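Local coordinates for BepC protein (Bartonella tribocorum, PDB 4WGJ), which probably transfers AMP from ATP to threonine or tyrosine side chains of target proteins, an activity carried by its Fic domain, at residues Met147-Ala152 against Arg164-Lys169. Sequence-based numbering, arbitrary orientation.
Sequences MALEHA and RMFMEK. With ANP (phosphoaminophosphonic acid-adenylate ester), chain B; GLY (glycine), chain D.
Leu149 reaches from helix 135-152 to the ring of Phe166 on helix 159-174, its CD1 methyl lying 3.5 Å from Phe166 CD1. The two side chains cross at about a right angle, and the methyl approaches the ring obliquely, nearest CD1 and then CG. Phe166 has CG anti to its backbone N (chi1 -172°), which carries the ring out toward Leu149. The Met167 chain, folded at chi2 and chi3, brings its SD to 4.0 Å from Leu149 CD1. Leu62 of helix 59-70 touches both Leu149 and Phe166, tying this apolar junction into the helical core.

Beside it, Glu150 and Arg164 are linked through the bound ATP analogue and a water, not directly. Glu150 OE1 accepts a hydrogen bond from the ribose O3' of ANP at 2.7 Å, while Glu150 OE2 is bonded to Asn163 ND2. Arg164, the final arginine of the Fic motif HPFRKGNGRANR, grips the gamma-phosphate with two nearly straight bonds, Arg164 NH1 to ANP O3G at 2.9 Å and Arg164 NH2 to ANP O1G at 3.0 Å. The OXT oxygen of a bound free glycine sits over one guanidinium face. One water accepts from Arg164 NH1 and donates to Glu150 OE2 at a long 3.3 Å. The chemistry thus divides: apolar contacts join the helices, whereas Glu150 takes the ribose and Arg164 the gamma-phosphate, whose negative charge it probably offsets, alongside Lys157, Gly160 and Arg161 of the same motif.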
ATOM      1  N   MET A 147      -8.038  -0.896  -5.803  1.00  9.07           N
ATOM      2  CA  MET A 147      -9.073  -0.919  -4.771  1.00 10.99           C
ATOM      3  C   MET A 147      -8.971  -2.174  -3.910  1.00 15.36           C
ATOM      4  O   MET A 147      -9.249  -2.124  -2.697  1.00 11.62           O
ATOM      5  CB  MET A 147     -10.469  -0.803  -5.401  1.00 10.50           C
ATOM      6  CG  MET A 147     -10.731   0.603  -5.965  1.00 10.41           C
ATOM      7  SD  MET A 147     -12.405   0.838  -6.575  1.00 16.95           S
ATOM      8  CE  MET A 147     -12.352  -0.144  -8.077  1.00 20.43           C
ATOM      9  N   ALA A 148      -8.579  -3.294  -4.520  1.00 10.20           N
ATOM     10  CA  ALA A 148      -8.402  -4.529  -3.753  1.00 13.58           C
ATOM     11  C   ALA A 148      -7.226  -4.387  -2.785  1.00 12.62           C
ATOM     12  O   ALA A 148      -7.319  -4.792  -1.627  1.00 12.57           O
ATOM     13  CB  ALA A 148      -8.191  -5.724  -4.668  1.00 13.20           C
ATOM     14  N   LEU A 149      -6.116  -3.831  -3.263  1.00 10.48           N
ATOM     15  CA  LEU A 149      -4.971  -3.578  -2.394  1.00 10.78           C
ATOM     16  C   LEU A 149      -5.330  -2.648  -1.248  1.00 10.59           C
ATOM     17  O   LEU A 149      -4.916  -2.859  -0.102  1.00 12.23           O
ATOM     18  CB  LEU A 149      -3.811  -2.972  -3.194  1.00 10.53           C
ATOM     19  CG  LEU A 149      -3.101  -3.936  -4.154  1.00 13.26           C
ATOM     20  CD1 LEU A 149      -2.194  -3.152  -5.103  1.00 13.40           C
ATOM     21  CD2 LEU A 149      -2.279  -4.976  -3.387  1.00 12.85           C
ATOM     22  N   GLU A 150      -6.082  -1.600  -1.569  1.00  8.92           N
ATOM     23  CA  GLU A 150      -6.423  -0.567  -0.592  1.00 10.12           C
ATOM     24  C   GLU A 150      -7.326  -1.156   0.491  1.00  9.50           C
ATOM     25  O   GLU A 150      -7.178  -0.836   1.677  1.00 11.31           O
ATOM     26  CB  GLU A 150      -7.093   0.636  -1.278  1.00  9.98           C
ATOM     27  CG  GLU A 150      -6.099   1.606  -1.933  1.00 13.04           C
ATOM     28  CD  GLU A 150      -5.220   2.328  -0.920  1.00 22.57           C
ATOM     29  OE1 GLU A 150      -5.771   2.929   0.032  1.00 22.98           O
ATOM     30  OE2 GLU A 150      -3.978   2.292  -1.064  1.00 19.66           O
ATOM     31  N   HIS A 151      -8.242  -2.030   0.105  1.00  9.81           N
ATOM     32  CA  HIS A 151      -9.131  -2.605   1.125  1.00 10.80           C
ATOM     33  C   HIS A 151      -8.349  -3.588   2.000  1.00 11.32           C
ATOM     34  O   HIS A 151      -8.570  -3.660   3.206  1.00 10.59           O
ATOM     35  CB  HIS A 151     -10.339  -3.310   0.509  1.00 10.96           C
ATOM     36  CG  HIS A 151     -11.297  -3.856   1.533  1.00 11.93           C
ATOM     37  ND1 HIS A 151     -11.216  -5.144   2.022  1.00 15.96           N
ATOM     38  CD2 HIS A 151     -12.343  -3.277   2.172  1.00 18.10           C
ATOM     39  CE1 HIS A 151     -12.177  -5.339   2.910  1.00 17.76           C
ATOM     40  NE2 HIS A 151     -12.875  -4.222   3.022  1.00 17.12           N
ATOM     41  N   ALA A 152      -7.438  -4.343   1.391  1.00  8.39           N
ATOM     42  CA  ALA A 152      -6.638  -5.301   2.163  1.00 10.03           C
ATOM     43  C   ALA A 152      -5.783  -4.595   3.226  1.00 12.17           C
ATOM     44  O   ALA A 152      -5.715  -5.056   4.373  1.00 11.77           O
ATOM     45  CB  ALA A 152      -5.755  -6.127   1.242  1.00 11.58           C
ATOM     46  N   ARG A 164       0.720   2.091  -4.249  1.00 10.57           N
ATOM     47  CA  ARG A 164       0.951   2.906  -5.443  1.00 10.08           C
ATOM     48  C   ARG A 164       2.180   2.413  -6.216  1.00 10.78           C
ATOM     49  O   ARG A 164       2.150   2.327  -7.448  1.00  9.09           O
ATOM     50  CB  ARG A 164       1.074   4.383  -5.065  1.00 11.94           C
ATOM     51  CG  ARG A 164      -0.260   4.906  -4.521  1.00 14.86           C
ATOM     52  CD  ARG A 164      -0.364   6.416  -4.487  1.00 17.29           C
ATOM     53  NE  ARG A 164       0.582   7.031  -3.574  1.00 16.41           N
ATOM     54  CZ  ARG A 164       0.370   7.212  -2.268  1.00 20.37           C
ATOM     55  NH1 ARG A 164      -0.770   6.812  -1.700  1.00 18.36           N
ATOM     56  NH2 ARG A 164       1.306   7.799  -1.533  1.00 21.51           N
ATOM     57  N   MET A 165       3.242   2.046  -5.513  1.00  8.79           N
ATOM     58  CA  MET A 165       4.405   1.493  -6.209  1.00 12.15           C
ATOM     59  C   MET A 165       4.076   0.152  -6.881  1.00 11.82           C
ATOM     60  O   MET A 165       4.523  -0.123  -7.995  1.00  9.37           O
ATOM     61  CB  MET A 165       5.586   1.334  -5.244  1.00  9.45           C
ATOM     62  CG  MET A 165       6.813   0.706  -5.882  1.00  9.88           C
ATOM     63  SD  MET A 165       7.498   1.715  -7.235  1.00 13.43           S
ATOM     64  CE  MET A 165       7.940   3.192  -6.338  1.00 17.82           C
ATOM     65  N   PHE A 166       3.295  -0.689  -6.202  1.00  9.97           N
ATOM     66  CA  PHE A 166       2.831  -1.930  -6.818  1.00  9.24           C
ATOM     67  C   PHE A 166       2.182  -1.638  -8.180  1.00 10.50           C
ATOM     68  O   PHE A 166       2.418  -2.346  -9.165  1.00 10.03           O
ATOM     69  CB  PHE A 166       1.848  -2.629  -5.878  1.00  8.54           C
ATOM     70  CG  PHE A 166       1.428  -4.018  -6.308  1.00  9.88           C
ATOM     71  CD1 PHE A 166       0.418  -4.203  -7.248  1.00  9.39           C
ATOM     72  CD2 PHE A 166       1.977  -5.139  -5.695  1.00 12.72           C
ATOM     73  CE1 PHE A 166      -0.004  -5.477  -7.602  1.00 11.19           C
ATOM     74  CE2 PHE A 166       1.567  -6.421  -6.046  1.00 11.65           C
ATOM     75  CZ  PHE A 166       0.569  -6.596  -6.994  1.00 11.77           C
ATOM     76  N   MET A 167       1.377  -0.582  -8.233  1.00 11.08           N
ATOM     77  CA  MET A 167       0.704  -0.224  -9.480  1.00  9.86           C
ATOM     78  C   MET A 167       1.681   0.302 -10.530  1.00  9.59           C
ATOM     79  O   MET A 167       1.526   0.018 -11.716  1.00 11.44           O
ATOM     80  CB  MET A 167      -0.389   0.817  -9.229  1.00  9.43           C
ATOM     81  CG  MET A 167      -1.491   0.355  -8.255  1.00 10.20           C
ATOM     82  SD  MET A 167      -2.160  -1.274  -8.604  1.00 13.43           S
ATOM     83  CE  MET A 167      -2.849  -1.067 -10.249  1.00 13.99           C
ATOM     84  N   GLU A 168       2.669   1.085 -10.106  1.00 10.82           N
ATOM     85  CA  GLU A 168       3.685   1.555 -11.047  1.00 10.00           C
ATOM     86  C   GLU A 168       4.408   0.372 -11.688  1.00 12.68           C
ATOM     87  O   GLU A 168       4.649   0.364 -12.900  1.00 10.64           O
ATOM     88  CB  GLU A 168       4.711   2.457 -10.362  1.00 13.75           C
ATOM     89  CG  GLU A 168       4.182   3.769  -9.832  1.00 13.61           C
ATOM     90  CD  GLU A 168       5.313   4.749  -9.564  1.00 20.63           C
ATOM     91  OE1 GLU A 168       6.317   4.726 -10.315  1.00 19.41           O
ATOM     92  OE2 GLU A 168       5.213   5.529  -8.602  1.00 19.39           O
ATOM     93  N   LYS A 169       4.768  -0.615 -10.864  1.00 10.38           N
ATOM     94  CA  LYS A 169       5.530  -1.762 -11.362  1.00 13.84           C
ATOM     95  C   LYS A 169       4.652  -2.652 -12.233  1.00 12.00           C
ATOM     96  O   LYS A 169       5.103  -3.178 -13.248  1.00 12.04           O
ATOM     97  CB  LYS A 169       6.130  -2.576 -10.199  1.00 12.47           C
ATOM     98  CG  LYS A 169       7.006  -1.766  -9.239  1.00 11.52           C
ATOM     99  CD  LYS A 169       8.206  -1.139  -9.931  1.00 12.78           C
ATOM    100  CE  LYS A 169       9.174  -2.184 -10.443  1.00 14.70           C
ATOM    101  NZ  LYS A 169      10.333  -1.514 -11.110  1.00 16.83           N
TER
HETATM  102  PG  ANP B 301      -0.069   7.971   2.170  1.00 28.78           P
HETATM  103  O1G ANP B 301       1.271   8.359   1.439  1.00 26.38           O
HETATM  104  O2G ANP B 301      -0.790   9.249   2.499  1.00 27.88           O
HETATM  105  O3G ANP B 301      -0.935   7.097   1.193  1.00 24.13           O
HETATM  106  PB  ANP B 301       0.733   5.631   3.839  1.00 19.43           P
HETATM  107  O1B ANP B 301       1.601   5.292   2.671  1.00 15.64           O
HETATM  108  O2B ANP B 301       1.482   5.494   5.196  1.00 22.33           O
HETATM  109  N3B ANP B 301       0.186   7.220   3.693  1.00 18.77           N
HETATM  110  PA  ANP B 301      -1.443   4.398   5.121  1.00 17.96           P
HETATM  111  O1A ANP B 301      -1.581   5.610   5.975  1.00 20.06           O
HETATM  112  O2A ANP B 301      -1.146   3.094   5.850  1.00 12.82           O
HETATM  113  O3A ANP B 301      -0.450   4.597   3.893  1.00 18.35           O
HETATM  114  O5' ANP B 301      -2.788   4.238   4.292  1.00 19.30           O
HETATM  115  C5' ANP B 301      -3.277   5.375   3.540  1.00 23.95           C
HETATM  116  C4' ANP B 301      -4.293   4.944   2.512  1.00 26.81           C
HETATM  117  O4' ANP B 301      -5.597   4.819   3.138  1.00 27.73           O
HETATM  118  C3' ANP B 301      -4.460   5.937   1.357  1.00 28.20           C
HETATM  119  O3' ANP B 301      -4.558   5.289   0.091  1.00 27.18           O
HETATM  120  C2' ANP B 301      -5.752   6.671   1.726  1.00 27.43           C
HETATM  121  O2' ANP B 301      -6.422   7.222   0.599  1.00 28.82           O
HETATM  122  C1' ANP B 301      -6.543   5.537   2.368  1.00 26.95           C
HETATM  123  N9  ANP B 301      -7.630   6.003   3.227  1.00 25.77           N
HETATM  124  C8  ANP B 301      -7.617   7.092   4.061  1.00 30.62           C
HETATM  125  N7  ANP B 301      -8.747   7.292   4.696  1.00 31.53           N
HETATM  126  C5  ANP B 301      -9.564   6.264   4.249  1.00 23.41           C
HETATM  127  C6  ANP B 301     -10.898   5.913   4.538  1.00 23.86           C
HETATM  128  N6  ANP B 301     -11.671   6.587   5.392  1.00 22.70           N
HETATM  129  N1  ANP B 301     -11.414   4.831   3.914  1.00 23.07           N
HETATM  130  C2  ANP B 301     -10.645   4.156   3.056  1.00 27.21           C
HETATM  131  N3  ANP B 301      -9.379   4.392   2.703  1.00 20.63           N
HETATM  132  C4  ANP B 301      -8.893   5.464   3.338  1.00 19.46           C
HETATM  133  N   GLY D 303      -1.093  10.977  -1.207  1.00 52.65           N
HETATM  134  CA  GLY D 303      -0.356  11.521  -2.333  1.00 57.77           C
HETATM  135  C   GLY D 303      -0.590  10.723  -3.600  1.00 70.66           C
HETATM  136  O   GLY D 303      -0.034  11.008  -4.662  1.00 67.45           O
HETATM  137  OXT GLY D 303      -1.353   9.759  -3.591  1.00 76.56           O
HETATM  138  O   HOH W   1      -3.038   5.316  -1.863  1.00 25.81           O